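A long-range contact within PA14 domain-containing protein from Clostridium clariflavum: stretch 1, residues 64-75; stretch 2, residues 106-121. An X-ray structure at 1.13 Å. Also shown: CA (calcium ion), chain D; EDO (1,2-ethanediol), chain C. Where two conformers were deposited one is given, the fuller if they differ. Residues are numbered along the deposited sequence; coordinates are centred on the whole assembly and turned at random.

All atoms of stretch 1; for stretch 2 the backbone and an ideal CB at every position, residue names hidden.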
# COMPACT_ATOMS: atom_id res chain seq x y z
N TYR A 64 10.36 -22.04 -5.63
CA TYR A 64 10.45 -22.04 -4.20
C TYR A 64 10.39 -20.59 -3.72
O TYR A 64 11.12 -19.74 -4.25
CB TYR A 64 11.77 -22.63 -3.69
CG TYR A 64 12.14 -23.97 -4.28
CD1 TYR A 64 12.70 -24.07 -5.54
CD2 TYR A 64 11.96 -25.14 -3.57
CE1 TYR A 64 13.09 -25.29 -6.08
CE2 TYR A 64 12.35 -26.38 -4.09
CZ TYR A 64 12.86 -26.44 -5.35
OH TYR A 64 13.22 -27.68 -5.84
N ILE A 65 9.59 -20.35 -2.69
CA ILE A 65 9.54 -19.07 -2.04
C ILE A 65 9.87 -19.20 -0.57
O ILE A 65 9.34 -20.06 0.12
CB ILE A 65 8.19 -18.40 -2.29
CG1 ILE A 65 8.14 -17.95 -3.77
CG2 ILE A 65 8.04 -17.16 -1.43
CD1 ILE A 65 6.98 -17.15 -4.29
N SER A 66 10.75 -18.31 -0.11
CA SER A 66 10.95 -18.01 1.31
C SER A 66 10.33 -16.64 1.54
O SER A 66 10.61 -15.72 0.75
CB SER A 66 12.46 -17.97 1.62
OG SER A 66 13.11 -19.16 1.22
N ARG A 67 9.49 -16.50 2.57
CA ARG A 67 8.69 -15.29 2.70
C ARG A 67 8.48 -14.90 4.15
O ARG A 67 8.20 -15.73 5.02
CB ARG A 67 7.32 -15.48 2.04
CG ARG A 67 6.45 -16.55 2.72
CD ARG A 67 5.14 -16.82 2.06
NE ARG A 67 4.35 -17.78 2.81
CZ ARG A 67 3.51 -17.49 3.78
NH1 ARG A 67 2.81 -18.47 4.34
NH2 ARG A 67 3.32 -16.23 4.18
N ASP A 68 8.45 -13.58 4.35
CA ASP A 68 7.97 -12.98 5.60
C ASP A 68 7.47 -11.62 5.13
O ASP A 68 8.31 -10.77 4.87
CB ASP A 68 9.08 -12.91 6.62
CG ASP A 68 8.67 -12.23 7.88
OD1 ASP A 68 7.58 -11.59 7.90
OD2 ASP A 68 9.45 -12.30 8.89
N ASN A 69 6.17 -11.37 4.92
CA ASN A 69 5.04 -12.23 5.22
C ASN A 69 4.42 -12.87 3.98
O ASN A 69 4.92 -13.90 3.53
CB ASN A 69 4.01 -11.45 6.05
CG ASN A 69 4.54 -11.13 7.43
OD1 ASN A 69 5.01 -10.01 7.68
ND2 ASN A 69 4.58 -12.15 8.28
N GLY A 70 3.36 -12.32 3.42
CA GLY A 70 2.59 -13.05 2.41
C GLY A 70 3.16 -12.96 1.01
O GLY A 70 3.80 -11.98 0.64
N VAL A 71 2.90 -14.01 0.22
CA VAL A 71 3.25 -14.04 -1.20
C VAL A 71 2.15 -14.70 -2.01
O VAL A 71 1.53 -15.68 -1.56
CB VAL A 71 4.58 -14.78 -1.44
CG1 VAL A 71 4.79 -15.25 -2.89
CG2 VAL A 71 5.75 -13.96 -0.92
N ARG A 72 1.96 -14.19 -3.23
CA ARG A 72 1.26 -14.90 -4.30
C ARG A 72 2.17 -14.89 -5.51
O ARG A 72 2.70 -13.86 -5.88
CB ARG A 72 -0.09 -14.25 -4.65
CG ARG A 72 -1.16 -14.45 -3.56
CD ARG A 72 -2.56 -14.21 -4.01
NE ARG A 72 -3.57 -14.52 -2.98
CZ ARG A 72 -4.29 -13.63 -2.29
NH1 ARG A 72 -4.06 -12.29 -2.45
NH2 ARG A 72 -5.21 -14.06 -1.41
N LEU A 73 2.30 -16.06 -6.16
CA LEU A 73 3.12 -16.21 -7.37
C LEU A 73 2.31 -16.79 -8.51
O LEU A 73 1.78 -17.88 -8.35
CB LEU A 73 4.32 -17.09 -7.14
CG LEU A 73 5.21 -17.39 -8.37
CD1 LEU A 73 5.93 -16.15 -8.86
CD2 LEU A 73 6.21 -18.48 -8.05
N TRP A 74 2.26 -16.06 -9.61
CA TRP A 74 1.65 -16.53 -10.85
C TRP A 74 2.76 -16.72 -11.88
O TRP A 74 3.56 -15.81 -12.12
CB TRP A 74 0.63 -15.53 -11.44
CG TRP A 74 -0.62 -15.21 -10.71
CD1 TRP A 74 -1.87 -15.65 -11.02
CD2 TRP A 74 -0.79 -14.31 -9.61
NE1 TRP A 74 -2.79 -15.09 -10.20
CE2 TRP A 74 -2.17 -14.30 -9.30
CE3 TRP A 74 0.08 -13.54 -8.83
CZ2 TRP A 74 -2.70 -13.49 -8.30
CZ3 TRP A 74 -0.45 -12.75 -7.81
CH2 TRP A 74 -1.83 -12.72 -7.57
N ILE A 75 2.77 -17.89 -12.53
CA ILE A 75 3.65 -18.16 -13.66
C ILE A 75 2.72 -18.56 -14.80
O ILE A 75 1.85 -19.39 -14.61
CB ILE A 75 4.65 -19.31 -13.38
CG1 ILE A 75 5.57 -19.01 -12.19
CG2 ILE A 75 5.45 -19.62 -14.65
CD1 ILE A 75 6.56 -17.90 -12.43
N UNK A 106 5.09 -13.51 -15.51
CA UNK A 106 5.37 -13.75 -14.11
C UNK A 106 4.81 -12.54 -13.36
O UNK A 106 5.04 -11.39 -13.74
CB UNK A 106 6.86 -13.95 -13.85
N UNK A 107 4.12 -12.83 -12.25
CA UNK A 107 3.66 -11.81 -11.30
C UNK A 107 3.88 -12.34 -9.91
O UNK A 107 3.47 -13.48 -9.62
CB UNK A 107 2.19 -11.45 -11.52
N UNK A 108 4.52 -11.57 -9.05
CA UNK A 108 4.75 -11.98 -7.68
C UNK A 108 4.32 -10.80 -6.81
O UNK A 108 4.86 -9.71 -6.94
CB UNK A 108 6.21 -12.38 -7.44
N UNK A 109 3.35 -11.05 -5.93
CA UNK A 109 2.90 -10.07 -4.96
C UNK A 109 3.37 -10.47 -3.56
O UNK A 109 3.41 -11.66 -3.24
CB UNK A 109 1.38 -9.93 -5.00
N UNK A 110 3.72 -9.47 -2.76
CA UNK A 110 4.38 -9.70 -1.48
C UNK A 110 3.93 -8.64 -0.48
O UNK A 110 3.74 -7.47 -0.87
CB UNK A 110 5.90 -9.68 -1.64
N UNK A 111 3.85 -9.00 0.81
CA UNK A 111 3.70 -7.99 1.84
C UNK A 111 4.49 -8.27 3.08
O UNK A 111 4.70 -9.44 3.45
CB UNK A 111 2.22 -7.84 2.21
N UNK A 112 4.84 -7.20 3.78
CA UNK A 112 5.35 -7.24 5.15
C UNK A 112 4.34 -6.59 6.06
O UNK A 112 3.95 -5.44 5.82
CB UNK A 112 6.71 -6.55 5.27
N UNK A 113 3.93 -7.30 7.12
CA UNK A 113 3.00 -6.79 8.12
C UNK A 113 3.68 -6.87 9.50
O UNK A 113 3.36 -7.75 10.29
CB UNK A 113 1.69 -7.58 8.10
N UNK A 114 4.59 -5.92 9.73
CA UNK A 114 5.45 -5.75 10.92
C UNK A 114 6.62 -6.71 10.93
O UNK A 114 6.62 -7.78 10.31
CB UNK A 114 4.63 -5.94 12.20
N UNK A 115 7.64 -6.31 11.68
CA UNK A 115 8.81 -7.15 11.88
C UNK A 115 9.66 -7.27 10.64
O UNK A 115 9.64 -6.43 9.74
CB UNK A 115 8.38 -8.54 12.34
N UNK A 116 10.44 -8.34 10.62
CA UNK A 116 11.31 -8.63 9.51
C UNK A 116 10.49 -8.74 8.22
O UNK A 116 9.34 -9.19 8.23
CB UNK A 116 12.10 -9.92 9.77
N UNK A 117 11.12 -8.39 7.11
CA UNK A 117 10.58 -8.58 5.78
C UNK A 117 11.63 -9.21 4.89
O UNK A 117 12.74 -8.73 4.84
CB UNK A 117 10.10 -7.25 5.19
N UNK A 118 11.26 -10.30 4.21
CA UNK A 118 12.14 -10.93 3.25
C UNK A 118 11.31 -11.69 2.22
O UNK A 118 10.21 -12.16 2.52
CB UNK A 118 13.13 -11.86 3.95
N UNK A 119 11.89 -11.87 1.03
CA UNK A 119 11.27 -12.66 -0.00
C UNK A 119 12.36 -13.08 -0.98
O UNK A 119 13.16 -12.26 -1.46
CB UNK A 119 10.15 -11.89 -0.70
N UNK A 120 12.39 -14.36 -1.29
CA UNK A 120 13.40 -14.93 -2.18
C UNK A 120 12.74 -15.95 -3.09
O UNK A 120 12.07 -16.86 -2.59
CB UNK A 120 14.54 -15.57 -1.39
N UNK A 121 12.95 -15.80 -4.40
CA UNK A 121 12.39 -16.71 -5.43
C UNK A 121 13.50 -17.54 -6.08
O UNK A 121 14.41 -16.98 -6.72
CB UNK A 121 11.64 -15.92 -6.50
CA CA D . 7.09 -9.55 8.90
C1 EDO C . 7.59 -11.46 11.57
O1 EDO C . 8.40 -10.65 10.69
C2 EDO C . 6.25 -10.75 11.82
O2 EDO C . 5.65 -10.65 10.56

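Position 106 pairs with I75 in an antiparallel strand. Its ideal CB lies on the face of I75 and L73, 4.2 Å from I75 CD1. An aliphatic side chain suits it. The residue is I106, whose CD1 meets I75 CD1 at 3.7 Å.

Position 107 points to the other face, beside W74, with its ideal CB 4.0 Å from W74 CE3. The indole offers a broad flat surface. A long aliphatic chain, a ring or a cation would suit. The residue is K107. Its CE lies 3.5 Å from the centroid of the W74 six-membered ring, and its NZ sits 4.2 Å from the same centroid, a cation-pi contact over the face.

Position 108 returns to the apolar face, with its ideal CB 4.0 Å from L73 CD1. I65 and V71 are also close, so a branched aliphatic fits. L108 places CD1 4.0 Å from I65 CD1 and CD2 4.0 Å from V71 CG1.

The ideal CB of position 109 is 4.2 Å from R72 O and 4.4 Å from W74 CZ3. The guanidinium of R72 makes an acid plausible, though a polar or apolar chain could also fit. The residue is E109. Its OE1 is 3.4 Å from W74 CH2, at the ring edge. A water donates to E109 OE1 (2.6 Å from its O) and accepts from R72 NH1 (2.7 Å from its O).

Position 110 shares a sheet face with V71, and the carbonyl of D68 lies farther along. An aliphatic would cover V71; a longer chain with a donor could also reach the carbonyl. The residue is Y110. Its OH donates to D68 O at 2.7 Å, and V71 CG2 is 4.0 Å from its CD1.

Position 111 points sideways, near G70, which leaves room for a large ring. F111 fills it, with G70 N over one ring face. An ideal CB on G70 would come within 2.3 Å of F111 CE2, a clash.

Position 112 also points sideways, near a calcium ion held by D68 OD1 (2.3 Å to CA) and N69 OD1 (2.5 Å to CA). An oxygen-bearing side chain suits. N112 OD1 binds CA at 2.4 Å.

Position 113 points sideways, so many residues would suit. It is N113, whose backbone N bonds to N69 OD1 at 3.0 Å.

Position 114 points away. Its positive phi favours glycine or asparagine, but others can occur. T114 binds CA through its backbone O at 2.3 Å.

Position 115 has positive phi, and a CB would clash with EDO O1 at 2.7 Å. Glycine suits. It is G115.

Position 116 points sideways; many residues would suit. N116 binds CA through its backbone O at 2.4 Å.

Position 117 points away and accepts many residues. It is G117.

Position 118 shares a face with D68 and S66. An apolar or aromatic chain could cover D68 CB. F118 does so, its ring centroid 3.5 Å from D68 CB.

Position 119 pairs with R67 and shares a sheet face with V71, suiting a small aliphatic. V119 CG2 meets V71 CG2 at 3.9 Å.

Position 120 lies beside small S66, suiting many long or polar chains. K120 CB is 4.3 Å from S66 CB.

Position 121 adjoins I65 and L73, suiting an aliphatic. L121 CD1 is 3.8 Å from I65 CG1 and 3.9 Å from L73 CD2.

Stretch 2 (106-121) IKLEYFNNTGNGFVKL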
# COMPACT_ATOMS: atom_id res chain seq x y z
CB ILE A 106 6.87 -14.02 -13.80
CG1 ILE A 106 7.09 -14.17 -12.29
CG2 ILE A 106 7.76 -12.95 -14.39
CD1 ILE A 106 8.44 -14.77 -11.97
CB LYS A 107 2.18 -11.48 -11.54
CG LYS A 107 1.63 -10.48 -10.54
CD LYS A 107 0.23 -9.98 -10.87
CE LYS A 107 -0.81 -11.06 -11.02
NZ LYS A 107 -2.15 -10.47 -11.29
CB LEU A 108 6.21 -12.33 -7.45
CG LEU A 108 6.55 -13.09 -6.13
CD1 LEU A 108 7.91 -13.74 -6.22
CD2 LEU A 108 6.53 -12.25 -4.88
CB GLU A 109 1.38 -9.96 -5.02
CG GLU A 109 0.91 -9.29 -6.29
CD GLU A 109 -0.58 -9.29 -6.54
OE1 GLU A 109 -1.35 -9.86 -5.74
OE2 GLU A 109 -0.98 -8.63 -7.52
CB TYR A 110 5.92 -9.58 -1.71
CG TYR A 110 6.67 -9.35 -0.42
CD1 TYR A 110 6.98 -10.40 0.43
CD2 TYR A 110 6.96 -8.06 0.00
CE1 TYR A 110 7.57 -10.16 1.66
CE2 TYR A 110 7.50 -7.80 1.25
CZ TYR A 110 7.79 -8.86 2.09
OH TYR A 110 8.34 -8.59 3.31
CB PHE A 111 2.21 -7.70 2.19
CG PHE A 111 1.50 -8.77 3.01
CD1 PHE A 111 1.53 -8.73 4.40
CD2 PHE A 111 0.78 -9.77 2.41
CE1 PHE A 111 0.85 -9.67 5.16
CE2 PHE A 111 0.08 -10.70 3.17
CZ PHE A 111 0.12 -10.67 4.53
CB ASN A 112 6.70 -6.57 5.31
CG ASN A 112 7.31 -6.87 6.66
OD1 ASN A 112 6.94 -7.86 7.27
ND2 ASN A 112 8.24 -6.04 7.15
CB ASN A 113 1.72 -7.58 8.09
CG ASN A 113 0.67 -7.06 9.05
OD1 ASN A 113 0.76 -6.00 9.62
ND2 ASN A 113 -0.37 -7.81 9.18
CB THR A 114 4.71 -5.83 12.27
OG1 THR A 114 4.40 -7.18 12.64
CG2 THR A 114 3.47 -4.96 12.28
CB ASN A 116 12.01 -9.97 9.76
CG ASN A 116 13.33 -10.13 8.99
OD1 ASN A 116 13.72 -9.30 8.15
ND2 ASN A 116 14.01 -11.25 9.26
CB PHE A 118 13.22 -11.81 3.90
CG PHE A 118 12.72 -12.87 4.85
CD1 PHE A 118 12.16 -14.05 4.37
CD2 PHE A 118 12.92 -12.73 6.21
CE1 PHE A 118 11.76 -15.06 5.24
CE2 PHE A 118 12.55 -13.75 7.08
CZ PHE A 118 11.96 -14.89 6.61
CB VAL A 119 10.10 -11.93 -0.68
CG1 VAL A 119 10.47 -10.60 -1.30
CG2 VAL A 119 9.43 -12.82 -1.71
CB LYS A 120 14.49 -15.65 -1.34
CG LYS A 120 15.67 -16.21 -2.06
CD LYS A 120 16.74 -16.70 -1.06
CE LYS A 120 17.73 -17.72 -1.56
NZ LYS A 120 18.85 -17.80 -0.61
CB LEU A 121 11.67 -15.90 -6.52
CG LEU A 121 11.06 -16.74 -7.64
CD1 LEU A 121 9.90 -17.57 -7.14
CD2 LEU A 121 10.68 -15.81 -8.78
O HOH W 1 -1.97 -10.77 -3.37
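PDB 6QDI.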